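Long-range contacts in UDP-N-acetylglucosamine pyrophosphorylase (Entamoeba histolytica, PDB 3OC9), which probably catalyses the formation of UDP-N-acetylglucosamine and diphosphate from UTP and N-acetylglucosamine 1-phosphate, as a member of the UDPGP type 1 family: residues K192-N197 with S384-E388; Y24-E29 with L82-Y86; Q328-E332 with R356-Y361; L60-I64 with K351-Y355. All coordinates share one frame; numbering follows the deposited sequence. Where two conformers were deposited one is given.

Contact 1: K192-N197 with S384-E388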
loop_
_atom_site.group_PDB
_atom_site.type_symbol
_atom_site.label_atom_id
_atom_site.label_comp_id
_atom_site.label_asym_id
_atom_site.label_seq_id
_atom_site.Cartn_x
_atom_site.Cartn_y
_atom_site.Cartn_z
ATOM N N LYS A 192 0.247 3.705 7.266
ATOM C CA LYS A 192 0.668 3.305 8.627
ATOM C C LYS A 192 1.312 1.881 8.709
ATOM O O LYS A 192 1.711 1.437 9.782
ATOM C CB LYS A 192 -0.497 3.452 9.649
ATOM C CG LYS A 192 -0.900 4.919 10.017
ATOM C CD LYS A 192 -2.093 4.886 11.030
ATOM C CE LYS A 192 -2.502 6.296 11.529
ATOM N NZ LYS A 192 -3.643 6.195 12.552
ATOM N N ASP A 193 1.411 1.163 7.586
ATOM C CA ASP A 193 2.064 -0.171 7.584
ATOM C C ASP A 193 1.310 -1.140 8.508
ATOM O O ASP A 193 0.083 -1.253 8.351
ATOM C CB ASP A 193 3.596 -0.052 7.840
ATOM C CG ASP A 193 4.317 0.745 6.725
ATOM O OD1 ASP A 193 3.967 0.569 5.539
ATOM O OD2 ASP A 193 5.237 1.549 7.007
ATOM N N VAL A 194 1.978 -1.812 9.458
ATOM C CA VAL A 194 1.280 -2.765 10.370
ATOM C C VAL A 194 0.579 -1.986 11.524
ATOM O O VAL A 194 1.062 -1.940 12.667
ATOM C CB VAL A 194 2.234 -3.932 10.864
ATOM C CG1 VAL A 194 1.474 -4.984 11.723
ATOM C CG2 VAL A 194 2.909 -4.633 9.679
ATOM N N ASP A 195 -0.568 -1.374 11.196
ATOM C CA ASP A 195 -1.284 -0.414 12.076
ATOM C C ASP A 195 -1.887 -1.159 13.287
ATOM O O ASP A 195 -2.792 -1.972 13.097
ATOM C CB ASP A 195 -2.398 0.281 11.237
ATOM C CG ASP A 195 -3.254 1.279 12.042
ATOM O OD1 ASP A 195 -2.906 1.572 13.200
ATOM O OD2 ASP A 195 -4.303 1.761 11.514
ATOM N N PRO A 196 -1.409 -0.885 14.533
ATOM C CA PRO A 196 -1.971 -1.632 15.691
ATOM C C PRO A 196 -3.503 -1.489 15.839
ATOM O O PRO A 196 -4.163 -2.449 16.298
ATOM C CB PRO A 196 -1.238 -1.036 16.919
ATOM C CG PRO A 196 -0.135 -0.207 16.385
ATOM C CD PRO A 196 -0.336 0.049 14.913
ATOM N N ASN A 197 -4.047 -0.309 15.490
ATOM C CA ASN A 197 -5.524 -0.075 15.513
ATOM C C ASN A 197 -6.270 -1.100 14.646
ATOM O O ASN A 197 -7.313 -1.672 15.059
ATOM C CB ASN A 197 -5.879 1.362 15.037
ATOM C CG ASN A 197 -5.256 2.458 15.908
ATOM O OD1 ASN A 197 -5.701 2.696 17.036
ATOM N ND2 ASN A 197 -4.230 3.143 15.373
ATOM N N SER A 384 8.231 9.041 15.948
ATOM C CA SER A 384 6.817 9.073 16.376
ATOM C C SER A 384 5.959 8.348 15.311
ATOM O O SER A 384 6.199 8.503 14.114
ATOM C CB SER A 384 6.333 10.531 16.604
ATOM O OG SER A 384 5.125 10.608 17.365
ATOM N N PHE A 385 4.993 7.546 15.767
ATOM C CA PHE A 385 4.033 6.851 14.887
ATOM C C PHE A 385 2.798 7.737 14.634
ATOM O O PHE A 385 2.485 8.071 13.475
ATOM C CB PHE A 385 3.674 5.480 15.503
ATOM C CG PHE A 385 2.552 4.724 14.784
ATOM C CD1 PHE A 385 2.719 4.270 13.474
ATOM C CD2 PHE A 385 1.342 4.470 15.429
ATOM C CE1 PHE A 385 1.679 3.560 12.810
ATOM C CE2 PHE A 385 0.301 3.762 14.774
ATOM C CZ PHE A 385 0.476 3.322 13.457
ATOM N N GLU A 386 2.085 8.082 15.708
ATOM C CA GLU A 386 1.027 9.108 15.681
ATOM C C GLU A 386 1.623 10.303 16.467
ATOM O O GLU A 386 2.700 10.789 16.074
ATOM C CB GLU A 386 -0.309 8.566 16.232
ATOM C CG GLU A 386 -0.882 7.408 15.337
ATOM C CD GLU A 386 -1.895 6.468 16.001
ATOM O OE1 GLU A 386 -1.925 6.341 17.251
ATOM O OE2 GLU A 386 -2.666 5.816 15.244
ATOM N N GLU A 387 0.994 10.742 17.560
ATOM C CA GLU A 387 1.565 11.858 18.382
ATOM C C GLU A 387 2.337 11.420 19.649
ATOM O O GLU A 387 2.862 12.274 20.419
ATOM C CB GLU A 387 0.463 12.900 18.719
ATOM C CG GLU A 387 -0.441 12.588 19.927
ATOM C CD GLU A 387 -1.562 11.574 19.659
ATOM O OE1 GLU A 387 -1.513 10.806 18.664
ATOM O OE2 GLU A 387 -2.518 11.553 20.469
ATOM N N GLU A 388 2.436 10.111 19.865
ATOM C CA GLU A 388 2.934 9.574 21.153
ATOM C C GLU A 388 4.420 9.836 21.463
ATOM O O GLU A 388 4.833 9.768 22.639
ATOM C CB GLU A 388 2.569 8.076 21.309
ATOM C CG GLU A 388 3.548 7.061 20.674
ATOM C CD GLU A 388 3.652 7.177 19.149
ATOM O OE1 GLU A 388 2.609 7.395 18.487
ATOM O OE2 GLU A 388 4.787 7.063 18.626
HETATM O O HOH W 1 -4.300 5.417 18.318
#

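Contact 2: Y24-E29 with L82-Y86. With SO4 (sulfate ion), chain B.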
loop_
_atom_site.group_PDB
_atom_site.type_symbol
_atom_site.label_atom_id
_atom_site.label_comp_id
_atom_site.label_asym_id
_atom_site.label_seq_id
_atom_site.Cartn_x
_atom_site.Cartn_y
_atom_site.Cartn_z
ATOM N N TYR A 24 -6.293 -0.703 19.880
ATOM C CA TYR A 24 -4.874 -0.291 19.738
ATOM C C TYR A 24 -3.931 -1.166 20.594
ATOM O O TYR A 24 -2.920 -1.680 20.098
ATOM C CB TYR A 24 -4.727 1.202 20.095
ATOM C CG TYR A 24 -3.307 1.761 20.123
ATOM C CD1 TYR A 24 -2.701 2.238 18.960
ATOM C CD2 TYR A 24 -2.599 1.850 21.317
ATOM C CE1 TYR A 24 -1.396 2.769 18.976
ATOM C CE2 TYR A 24 -1.291 2.374 21.345
ATOM C CZ TYR A 24 -0.699 2.825 20.170
ATOM O OH TYR A 24 0.584 3.352 20.202
ATOM N N TYR A 25 -4.250 -1.331 21.881
ATOM C CA TYR A 25 -3.401 -2.154 22.766
ATOM C C TYR A 25 -3.399 -3.659 22.458
ATOM O O TYR A 25 -2.371 -4.323 22.644
ATOM C CB TYR A 25 -3.661 -1.863 24.263
ATOM C CG TYR A 25 -3.224 -0.465 24.655
ATOM C CD1 TYR A 25 -1.877 -0.098 24.613
ATOM C CD2 TYR A 25 -4.158 0.503 25.029
ATOM C CE1 TYR A 25 -1.471 1.188 24.944
ATOM C CE2 TYR A 25 -3.760 1.800 25.365
ATOM C CZ TYR A 25 -2.412 2.135 25.310
ATOM O OH TYR A 25 -1.987 3.406 25.648
ATOM N N ARG A 26 -4.517 -4.197 21.965
ATOM C CA ARG A 26 -4.533 -5.598 21.494
ATOM C C ARG A 26 -3.612 -5.781 20.264
ATOM O O ARG A 26 -2.964 -6.835 20.093
ATOM C CB ARG A 26 -5.967 -6.066 21.195
ATOM C CG ARG A 26 -6.119 -7.505 20.632
ATOM C CD ARG A 26 -5.672 -8.589 21.614
ATOM N NE ARG A 26 -5.905 -9.927 21.063
ATOM C CZ ARG A 26 -5.346 -11.044 21.520
ATOM N NH1 ARG A 26 -4.507 -11.001 22.552
ATOM N NH2 ARG A 26 -5.623 -12.208 20.937
ATOM N N GLY A 27 -3.561 -4.749 19.416
ATOM C CA GLY A 27 -2.636 -4.735 18.267
ATOM C C GLY A 27 -1.168 -4.786 18.707
ATOM O O GLY A 27 -0.389 -5.583 18.175
ATOM N N LEU A 28 -0.789 -3.942 19.670
ATOM C CA LEU A 28 0.580 -3.972 20.224
ATOM C C LEU A 28 0.927 -5.341 20.851
ATOM O O LEU A 28 2.057 -5.824 20.699
ATOM C CB LEU A 28 0.819 -2.820 21.242
ATOM C CG LEU A 28 0.896 -1.360 20.738
ATOM C CD1 LEU A 28 1.233 -0.387 21.890
ATOM C CD2 LEU A 28 1.899 -1.164 19.580
ATOM N N GLU A 29 -0.037 -5.958 21.543
ATOM C CA GLU A 29 0.149 -7.308 22.111
ATOM C C GLU A 29 0.444 -8.364 21.032
ATOM O O GLU A 29 1.392 -9.161 21.160
ATOM C CB GLU A 29 -1.071 -7.726 22.955
ATOM C CG GLU A 29 -1.000 -9.161 23.531
ATOM C CD GLU A 29 0.031 -9.317 24.643
ATOM O OE1 GLU A 29 0.361 -8.314 25.306
ATOM O OE2 GLU A 29 0.505 -10.453 24.860
ATOM N N LEU A 82 7.406 0.404 20.194
ATOM C CA LEU A 82 6.152 0.604 20.944
ATOM C C LEU A 82 5.604 -0.701 21.562
ATOM O O LEU A 82 5.172 -0.715 22.738
ATOM C CB LEU A 82 5.088 1.299 20.061
ATOM C CG LEU A 82 5.349 2.763 19.656
ATOM C CD1 LEU A 82 4.226 3.329 18.749
ATOM C CD2 LEU A 82 5.495 3.666 20.899
ATOM N N ALA A 83 5.615 -1.779 20.775
ATOM C CA ALA A 83 5.206 -3.094 21.253
ATOM C C ALA A 83 6.117 -3.607 22.386
ATOM O O ALA A 83 5.625 -4.226 23.346
ATOM C CB ALA A 83 5.163 -4.105 20.097
ATOM N N SER A 84 7.426 -3.369 22.252
ATOM C CA SER A 84 8.402 -3.799 23.271
ATOM C C SER A 84 8.205 -3.051 24.594
ATOM O O SER A 84 8.268 -3.670 25.673
ATOM C CB SER A 84 9.850 -3.654 22.759
ATOM O OG SER A 84 10.810 -4.023 23.757
ATOM N N GLU A 85 7.956 -1.743 24.518
ATOM C CA GLU A 85 7.723 -0.921 25.720
ATOM C C GLU A 85 6.421 -1.305 26.449
ATOM O O GLU A 85 6.350 -1.256 27.690
ATOM C CB GLU A 85 7.751 0.579 25.383
ATOM C CG GLU A 85 9.106 1.064 24.828
ATOM C CD GLU A 85 9.175 2.558 24.486
ATOM O OE1 GLU A 85 8.127 3.228 24.396
ATOM O OE2 GLU A 85 10.307 3.068 24.297
ATOM N N TYR A 86 5.402 -1.694 25.675
ATOM C CA TYR A 86 4.112 -2.123 26.221
ATOM C C TYR A 86 4.159 -3.484 26.941
ATOM O O TYR A 86 3.660 -3.615 28.067
ATOM C CB TYR A 86 3.047 -2.140 25.107
ATOM C CG TYR A 86 1.691 -2.696 25.516
ATOM C CD1 TYR A 86 0.859 -1.996 26.398
ATOM C CD2 TYR A 86 1.242 -3.929 25.029
ATOM C CE1 TYR A 86 -0.390 -2.511 26.774
ATOM C CE2 TYR A 86 -0.006 -4.446 25.399
ATOM C CZ TYR A 86 -0.810 -3.728 26.268
ATOM O OH TYR A 86 -2.039 -4.240 26.638
HETATM S S SO4 B . -3.741 -14.359 23.559
HETATM O O1 SO4 B . -3.012 -14.036 22.331
HETATM O O2 SO4 B . -5.084 -14.830 23.221
HETATM O O3 SO4 B . -3.028 -15.402 24.291
HETATM O O4 SO4 B . -3.839 -13.166 24.398
#

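Contact 3: Q328-E332 with R356-Y361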
loop_
_atom_site.group_PDB
_atom_site.type_symbol
_atom_site.label_atom_id
_atom_site.label_comp_id
_atom_site.label_asym_id
_atom_site.label_seq_id
_atom_site.Cartn_x
_atom_site.Cartn_y
_atom_site.Cartn_z
ATOM N N GLN A 328 -9.321 8.683 7.410
ATOM C CA GLN A 328 -9.370 10.079 6.950
ATOM C C GLN A 328 -8.253 10.332 5.933
ATOM O O GLN A 328 -7.123 9.895 6.146
ATOM C CB GLN A 328 -9.190 11.030 8.135
ATOM C CG GLN A 328 -10.319 10.960 9.159
ATOM C CD GLN A 328 -11.688 11.189 8.529
ATOM O OE1 GLN A 328 -11.961 12.268 7.994
ATOM N NE2 GLN A 328 -12.551 10.170 8.579
ATOM N N ARG A 329 -8.558 11.040 4.837
ATOM C CA ARG A 329 -7.527 11.307 3.812
ATOM C C ARG A 329 -6.378 12.102 4.445
ATOM O O ARG A 329 -5.210 11.891 4.111
ATOM C CB ARG A 329 -8.102 12.073 2.590
ATOM C CG ARG A 329 -9.244 11.324 1.841
ATOM C CD ARG A 329 -9.882 12.156 0.694
ATOM N NE ARG A 329 -11.149 11.563 0.232
ATOM C CZ ARG A 329 -11.344 11.008 -0.956
ATOM N NH1 ARG A 329 -10.371 10.968 -1.860
ATOM N NH2 ARG A 329 -12.538 10.499 -1.249
ATOM N N PHE A 330 -6.709 13.009 5.368
ATOM C CA PHE A 330 -5.698 13.906 5.967
ATOM C C PHE A 330 -4.642 13.121 6.789
ATOM O O PHE A 330 -3.485 13.547 6.941
ATOM C CB PHE A 330 -6.423 14.996 6.795
ATOM C CG PHE A 330 -5.512 15.923 7.550
ATOM C CD1 PHE A 330 -5.106 17.140 6.982
ATOM C CD2 PHE A 330 -5.092 15.613 8.845
ATOM C CE1 PHE A 330 -4.264 18.012 7.676
ATOM C CE2 PHE A 330 -4.244 16.486 9.547
ATOM C CZ PHE A 330 -3.834 17.687 8.963
ATOM N N ILE A 331 -5.058 11.966 7.310
ATOM C CA ILE A 331 -4.212 11.119 8.155
ATOM C C ILE A 331 -3.423 10.046 7.345
ATOM O O ILE A 331 -2.226 9.821 7.602
ATOM C CB ILE A 331 -5.077 10.397 9.261
ATOM C CG1 ILE A 331 -5.874 11.407 10.124
ATOM C CG2 ILE A 331 -4.248 9.373 10.091
ATOM C CD1 ILE A 331 -5.049 12.196 11.170
ATOM N N GLU A 332 -4.078 9.376 6.391
ATOM C CA GLU A 332 -3.449 8.171 5.757
ATOM C C GLU A 332 -3.614 8.042 4.223
ATOM O O GLU A 332 -3.566 6.917 3.693
ATOM C CB GLU A 332 -3.860 6.856 6.499
ATOM C CG GLU A 332 -2.845 5.669 6.354
ATOM C CD GLU A 332 -3.273 4.321 6.988
ATOM O OE1 GLU A 332 -2.526 3.323 6.794
ATOM O OE2 GLU A 332 -4.338 4.227 7.652
ATOM N N ARG A 356 1.446 19.244 7.008
ATOM C CA ARG A 356 0.197 19.594 7.704
ATOM C C ARG A 356 -0.183 18.550 8.771
ATOM O O ARG A 356 -0.635 18.911 9.872
ATOM C CB ARG A 356 -0.959 19.811 6.702
ATOM C CG ARG A 356 -0.842 21.105 5.873
ATOM C CD ARG A 356 -1.913 21.175 4.767
ATOM N NE ARG A 356 -1.749 22.355 3.913
ATOM C CZ ARG A 356 -2.585 22.712 2.935
ATOM N NH1 ARG A 356 -3.667 21.984 2.657
ATOM N NH2 ARG A 356 -2.341 23.804 2.224
ATOM N N LEU A 357 0.005 17.262 8.448
ATOM C CA LEU A 357 -0.186 16.192 9.440
ATOM C C LEU A 357 0.721 16.370 10.684
ATOM O O LEU A 357 0.263 16.210 11.837
ATOM C CB LEU A 357 0.032 14.806 8.791
ATOM C CG LEU A 357 -0.159 13.583 9.697
ATOM C CD1 LEU A 357 -1.565 13.551 10.328
ATOM C CD2 LEU A 357 0.144 12.269 8.917
ATOM N N ASN A 358 1.994 16.697 10.459
ATOM C CA ASN A 358 2.959 16.821 11.552
ATOM C C ASN A 358 2.623 17.997 12.508
ATOM O O ASN A 358 2.773 17.886 13.735
ATOM C CB ASN A 358 4.400 16.924 11.005
ATOM C CG ASN A 358 4.881 15.628 10.347
ATOM O OD1 ASN A 358 4.356 14.547 10.621
ATOM N ND2 ASN A 358 5.890 15.736 9.488
ATOM N N ILE A 359 2.119 19.089 11.941
ATOM C CA ILE A 359 1.596 20.229 12.741
ATOM C C ILE A 359 0.399 19.819 13.625
ATOM O O ILE A 359 0.362 20.131 14.833
ATOM C CB ILE A 359 1.220 21.422 11.829
ATOM C CG1 ILE A 359 2.474 21.965 11.139
ATOM C CG2 ILE A 359 0.494 22.524 12.626
ATOM C CD1 ILE A 359 2.180 22.957 10.021
ATOM N N TYR A 360 -0.561 19.110 13.027
ATOM C CA TYR A 360 -1.693 18.524 13.755
ATOM C C TYR A 360 -1.252 17.651 14.948
ATOM O O TYR A 360 -1.807 17.784 16.051
ATOM C CB TYR A 360 -2.634 17.764 12.780
ATOM C CG TYR A 360 -3.711 16.883 13.441
ATOM C CD1 TYR A 360 -4.943 17.421 13.830
ATOM C CD2 TYR A 360 -3.492 15.515 13.661
ATOM C CE1 TYR A 360 -5.927 16.621 14.425
ATOM C CE2 TYR A 360 -4.470 14.706 14.267
ATOM C CZ TYR A 360 -5.682 15.266 14.643
ATOM O OH TYR A 360 -6.662 14.484 15.242
ATOM N N TYR A 361 -0.265 16.769 14.743
ATOM C CA TYR A 361 0.213 15.881 15.819
ATOM C C TYR A 361 0.878 16.688 16.974
ATOM O O TYR A 361 0.654 16.403 18.170
ATOM C CB TYR A 361 1.163 14.799 15.268
ATOM C CG TYR A 361 0.469 13.609 14.564
ATOM C CD1 TYR A 361 -0.807 13.162 14.968
ATOM C CD2 TYR A 361 1.123 12.908 13.532
ATOM C CE1 TYR A 361 -1.436 12.041 14.328
ATOM C CE2 TYR A 361 0.502 11.794 12.889
ATOM C CZ TYR A 361 -0.770 11.375 13.301
ATOM O OH TYR A 361 -1.392 10.285 12.674
#

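Contact 4: L60-I64 with K351-Y355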
loop_
_atom_site.group_PDB
_atom_site.type_symbol
_atom_site.label_atom_id
_atom_site.label_comp_id
_atom_site.label_asym_id
_atom_site.label_seq_id
_atom_site.Cartn_x
_atom_site.Cartn_y
_atom_site.Cartn_z
ATOM N N LEU A 60 12.909 10.865 -1.942
ATOM C CA LEU A 60 12.014 12.026 -1.752
ATOM C C LEU A 60 12.804 13.314 -1.415
ATOM O O LEU A 60 13.608 13.314 -0.491
ATOM C CB LEU A 60 10.977 11.703 -0.669
ATOM C CG LEU A 60 10.221 10.398 -0.998
ATOM C CD1 LEU A 60 9.777 9.622 0.251
ATOM C CD2 LEU A 60 9.045 10.705 -1.900
ATOM N N PRO A 61 12.547 14.430 -2.140
ATOM C CA PRO A 61 13.357 15.639 -1.870
ATOM C C PRO A 61 12.920 16.468 -0.647
ATOM O O PRO A 61 12.602 17.654 -0.789
ATOM C CB PRO A 61 13.212 16.447 -3.172
ATOM C CG PRO A 61 11.812 16.079 -3.669
ATOM C CD PRO A 61 11.632 14.613 -3.283
ATOM N N PHE A 62 12.943 15.860 0.539
ATOM C CA PHE A 62 12.671 16.557 1.791
ATOM C C PHE A 62 13.926 17.352 2.213
ATOM O O PHE A 62 14.982 17.253 1.554
ATOM C CB PHE A 62 12.271 15.581 2.915
ATOM C CG PHE A 62 11.029 14.746 2.629
ATOM C CD1 PHE A 62 9.949 15.272 1.933
ATOM C CD2 PHE A 62 10.946 13.433 3.105
ATOM C CE1 PHE A 62 8.790 14.494 1.697
ATOM C CE2 PHE A 62 9.793 12.642 2.869
ATOM C CZ PHE A 62 8.721 13.190 2.160
ATOM N N GLU A 63 13.828 18.116 3.300
ATOM C CA GLU A 63 15.017 18.805 3.855
ATOM C C GLU A 63 16.100 17.792 4.257
ATOM O O GLU A 63 17.303 18.068 4.126
ATOM C CB GLU A 63 14.653 19.734 5.023
ATOM C CG GLU A 63 13.753 20.945 4.637
ATOM C CD GLU A 63 14.405 21.895 3.641
ATOM O OE1 GLU A 63 15.600 22.209 3.807
ATOM O OE2 GLU A 63 13.722 22.322 2.684
ATOM N N ILE A 64 15.654 16.638 4.754
ATOM C CA ILE A 64 16.522 15.474 4.991
ATOM C C ILE A 64 16.066 14.361 4.025
ATOM O O ILE A 64 15.049 13.692 4.266
ATOM C CB ILE A 64 16.458 14.980 6.471
ATOM C CG1 ILE A 64 16.742 16.120 7.457
ATOM C CG2 ILE A 64 17.403 13.796 6.709
ATOM C CD1 ILE A 64 18.103 16.798 7.276
ATOM N N LYS A 351 4.730 16.546 0.014
ATOM C CA LYS A 351 5.312 17.463 1.018
ATOM C C LYS A 351 4.287 18.285 1.818
ATOM O O LYS A 351 4.334 18.292 3.061
ATOM C CB LYS A 351 6.302 18.430 0.350
ATOM C CG LYS A 351 7.736 18.097 0.536
ATOM C CD LYS A 351 8.574 19.312 0.086
ATOM C CE LYS A 351 10.042 18.988 0.090
ATOM N NZ LYS A 351 10.842 19.956 -0.725
ATOM N N ARG A 352 3.375 18.963 1.102
ATOM C CA ARG A 352 2.319 19.788 1.718
ATOM C C ARG A 352 1.459 18.986 2.703
ATOM O O ARG A 352 1.153 19.475 3.809
ATOM C CB ARG A 352 1.444 20.441 0.627
ATOM C CG ARG A 352 0.319 21.369 1.126
ATOM C CD ARG A 352 -0.606 21.829 -0.013
ATOM N NE ARG A 352 0.039 22.813 -0.881
ATOM C CZ ARG A 352 0.457 22.560 -2.119
ATOM N NH1 ARG A 352 0.276 21.358 -2.646
ATOM N NH2 ARG A 352 1.052 23.510 -2.833
ATOM N N ASP A 353 1.086 17.758 2.307
ATOM C CA ASP A 353 0.231 16.882 3.123
ATOM C C ASP A 353 0.985 16.365 4.381
ATOM O O ASP A 353 0.436 16.383 5.491
ATOM C CB ASP A 353 -0.320 15.699 2.278
ATOM C CG ASP A 353 -1.449 16.107 1.292
ATOM O OD1 ASP A 353 -2.132 17.130 1.502
ATOM O OD2 ASP A 353 -1.677 15.362 0.308
ATOM N N TRP A 354 2.241 15.934 4.207
ATOM C CA TRP A 354 3.055 15.433 5.346
ATOM C C TRP A 354 3.320 16.550 6.397
ATOM O O TRP A 354 3.188 16.322 7.616
ATOM C CB TRP A 354 4.352 14.754 4.842
ATOM C CG TRP A 354 5.244 14.105 5.926
ATOM C CD1 TRP A 354 4.846 13.260 6.943
ATOM C CD2 TRP A 354 6.669 14.225 6.045
ATOM N NE1 TRP A 354 5.933 12.883 7.698
ATOM C CE2 TRP A 354 7.063 13.463 7.177
ATOM C CE3 TRP A 354 7.648 14.926 5.324
ATOM C CZ2 TRP A 354 8.393 13.368 7.593
ATOM C CZ3 TRP A 354 8.991 14.831 5.743
ATOM C CH2 TRP A 354 9.340 14.059 6.873
ATOM N N TYR A 355 3.645 17.753 5.917
ATOM C CA TYR A 355 3.882 18.905 6.801
ATOM C C TYR A 355 2.634 19.267 7.631
ATOM O O TYR A 355 2.749 19.532 8.830
ATOM C CB TYR A 355 4.391 20.131 6.013
ATOM C CG TYR A 355 5.805 20.035 5.434
ATOM C CD1 TYR A 355 6.652 18.959 5.739
ATOM C CD2 TYR A 355 6.300 21.038 4.579
ATOM C CE1 TYR A 355 7.956 18.868 5.196
ATOM C CE2 TYR A 355 7.607 20.959 4.036
ATOM C CZ TYR A 355 8.424 19.874 4.350
ATOM O OH TYR A 355 9.717 19.796 3.827
HETATM O O HOH W 2 11.008 21.738 2.110
#

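Contact 1: K192-N197 with S384-E388
Lys-192 and Asn-197 converge on one carboxylate oxygen of Glu-386, joining the start of helix 196-204 to the loop between strands 377-379 and 397-399. Within this GT-A-type nucleotidyltransferase fold, segment 192-197 makes an inverse gamma turn centred on Val-194 and enters the helix with Asp-195 as its N-cap.

The charged part of the contact is a salt bridge, Lys-192 NZ to Glu-386 OE2 at 2.9 Å. The lysine chain, extended beyond CG, crosses the glutamate at about a right angle and meets OE2 on its anti side. Asn-197 and Glu-386 approach each other from opposite directions, and Asn-197 ND2 gives Glu-386 OE2 a weak, bent bond of 3.1 Å (132°), the amide and carboxylate planes being nearly coplanar. Glu-386 OE1 receives a water hydrogen bond of 2.8 Å; the same water donates weakly to Asn-197 OD1, so that amide and carboxylate are linked twice.

The apolar part centres on Phe-385. With CG anti to the backbone N (chi1 173°), its ring comes up beside the turn: CZ lies 3.7 Å from Pro-196 CD, and CE1 is 3.8 Å from Lys-192 CB. The ring also presents its edge to Asp-195, whose OD1 lies in the ring plane 3.8 Å from Phe-385 CZ. Lys-212 forms a salt bridge with the other oxygen of Asp-195, OD2.

Asp-195 OD1 accepts twice: the capping bond from Asn-197 N arrives from above the carboxylate plane at 3.2 Å, while a side-chain bond from Asn-197 ND2 takes its syn lone pair at 3.0 Å.

Contact 2: Y24-E29 with L82-Y86
Tyr-86 lies across Leu-28, Tyr-25 and Glu-29, and almost every part of its side chain touches helix 21-32. Its CB starts beside a leucine methyl, 4.1 Å from Leu-28 CD1. From there a chi1 of 174° turns CG away from the main-chain nitrogen and sends the ring over the neighbouring helix. Along the ring CD2 meets Leu-28 CB at 4.0 Å, and further out CE2 comes 3.6 Å from Tyr-25 O, with the carboxylate of Glu-29 also near it. CE1 lies 3.6 Å from Tyr-25 CD1. At the tip, Tyr-86 OH rests 3.7 Å from Tyr-25 CB. The two tyrosine rings are only 24° from parallel but slid apart, so they barely overlap.

Tyr-86 belongs to helix 68-87, the helix of the beta-alpha-beta crossover that connects parallel strands 36-41 and 95-100 of the central sheet. Helix 21-32 crosses it at close to a right angle (95°). The backbones come nearest at Leu-28 and Ala-83, where the small alanine methyl packs on a main-chain carbonyl, Ala-83 CB to Leu-28 O at 3.6 Å. Leu-28 CD2 extends over this point to Leu-82 CB, and Leu-82 CD1 in turn touches the hydroxyl of Tyr-24. Within its own helix Tyr-24 also sets CD2 over the centre of one face of the Tyr-25 ring. Arg-26 points away from the crossing; its NH1 donates to O4 of a sulfate ion, probably from the crystallisation liquor, while its NE makes a salt bridge with Asp-203.

Contact 3: Q328-E332 with R356-Y361
Phe-330 and Ile-331 make an apolar surface contact with Arg-356, Leu-357, Tyr-360 and Tyr-361, setting the short helix 329-332, just after strand 322-326, against the second half of helix 347-364. No hydrogen bond links the segments. Phe-330, its first torsion close to trans (chi1 176°), swings its ring onto the long helix. There CE2 sits 3.8 Å from Tyr-360 CB, which lies in the plane of the phenyl ring at its edge, while CZ comes 3.5 Å from Arg-356 O. The phenyl edge is turned toward the face of Tyr-360, an offset edge-to-face pair with planes 82° apart and centroids 5.8 Å apart.

Deeper in the contact, Ile-331 CD1 touches both Leu-357 CD1, at 3.8 Å, and Tyr-360 CE2, at 4.0 Å. The second leucine methyl, CD2, packs 3.7 Å from Ile-331 O. Leu-357 CD1 also lies above one face of the Tyr-361 ring, toward its rim. On the other branch of the isoleucine, CG2 approaches Tyr-361 OH to 4.0 Å.

The short turn is tied internally by Gln-328 O, which accepts from both Ile-331 N and Glu-332 N. What results is a hydrophobic helix-to-helix seam with an offset edge-to-face aromatic pair on its solvent side, where Phe-330 is exposed, packing a helical turn that leaves the central sheet onto a long helix.

Contact 4: L60-I64 with K351-Y355
The ring of Phe-62 is sandwiched: Leu-60 CB lies 3.8 Å above the plane of one face, toward the rim, and Trp-354 CZ3 stands 3.5 Å above the opposite face, over its centre. At the edge, in the ring plane, Lys-351 CG is 3.9 Å from Phe-62 CD1. These residues join helix 347-364 to the loop between short strands 59-60 and 66-67, which turns through an inverse gamma turn centred on Pro-61.

The indole is neither stacked on the phenyl ring nor set edge-on to it. Its six-membered ring is tilted by 35°, with centroids 4.5 Å apart, so CZ3 and CE3 are the atoms that bear on the phenylalanine. Met-71 of helix 68-87 also touches Phe-62, adding a third element to this buried cluster.

Lys-351 slides past the phenylalanine in the opposite direction. Its chi1 of -102° departs from a staggered torsion, and the chain beyond CG is extended, carrying the ammonium group to the turn. There NZ reaches Pro-61 O at 2.9 Å, a weak hydrogen bond that uses the carbonyl of the turn's central residue.

Around the same amine a water knits the polar groups together. It donates to Glu-63 OE2 at 2.8 Å and accepts weakly from NZ of Lys-351. Tyr-355, whose hydroxyl is also hydrogen-bonded to Glu-378, shares this water; one ring face lies beneath the carbonyl oxygen of Lys-351, and the water sits at the ring edge, in plane, donating to Tyr-355 OH at 2.9 Å.

In the fold
Contacts 1 and 2 meet directly, their centres 11 Å apart: Pro-196 and Asn-197 pack on Tyr-24, and Pro-196 also reaches Leu-28. Contact 3, about 12 Å from contact 1 between centres, lies nested in the chain loop that contact 1 closes; Glu-332 OE1 accepts from Lys-192 N, and Lys-212 forms salt bridges with both Asp-195 and Glu-332. Contacts 3 and 4 use successive parts of helix 347-364, with centres 13 Å apart, whereas contacts 2 and 4 lie about 29 Å apart, centre to centre. The sulfate on Arg-26, probably from the crystallisation liquor, is the bound group at contact 2.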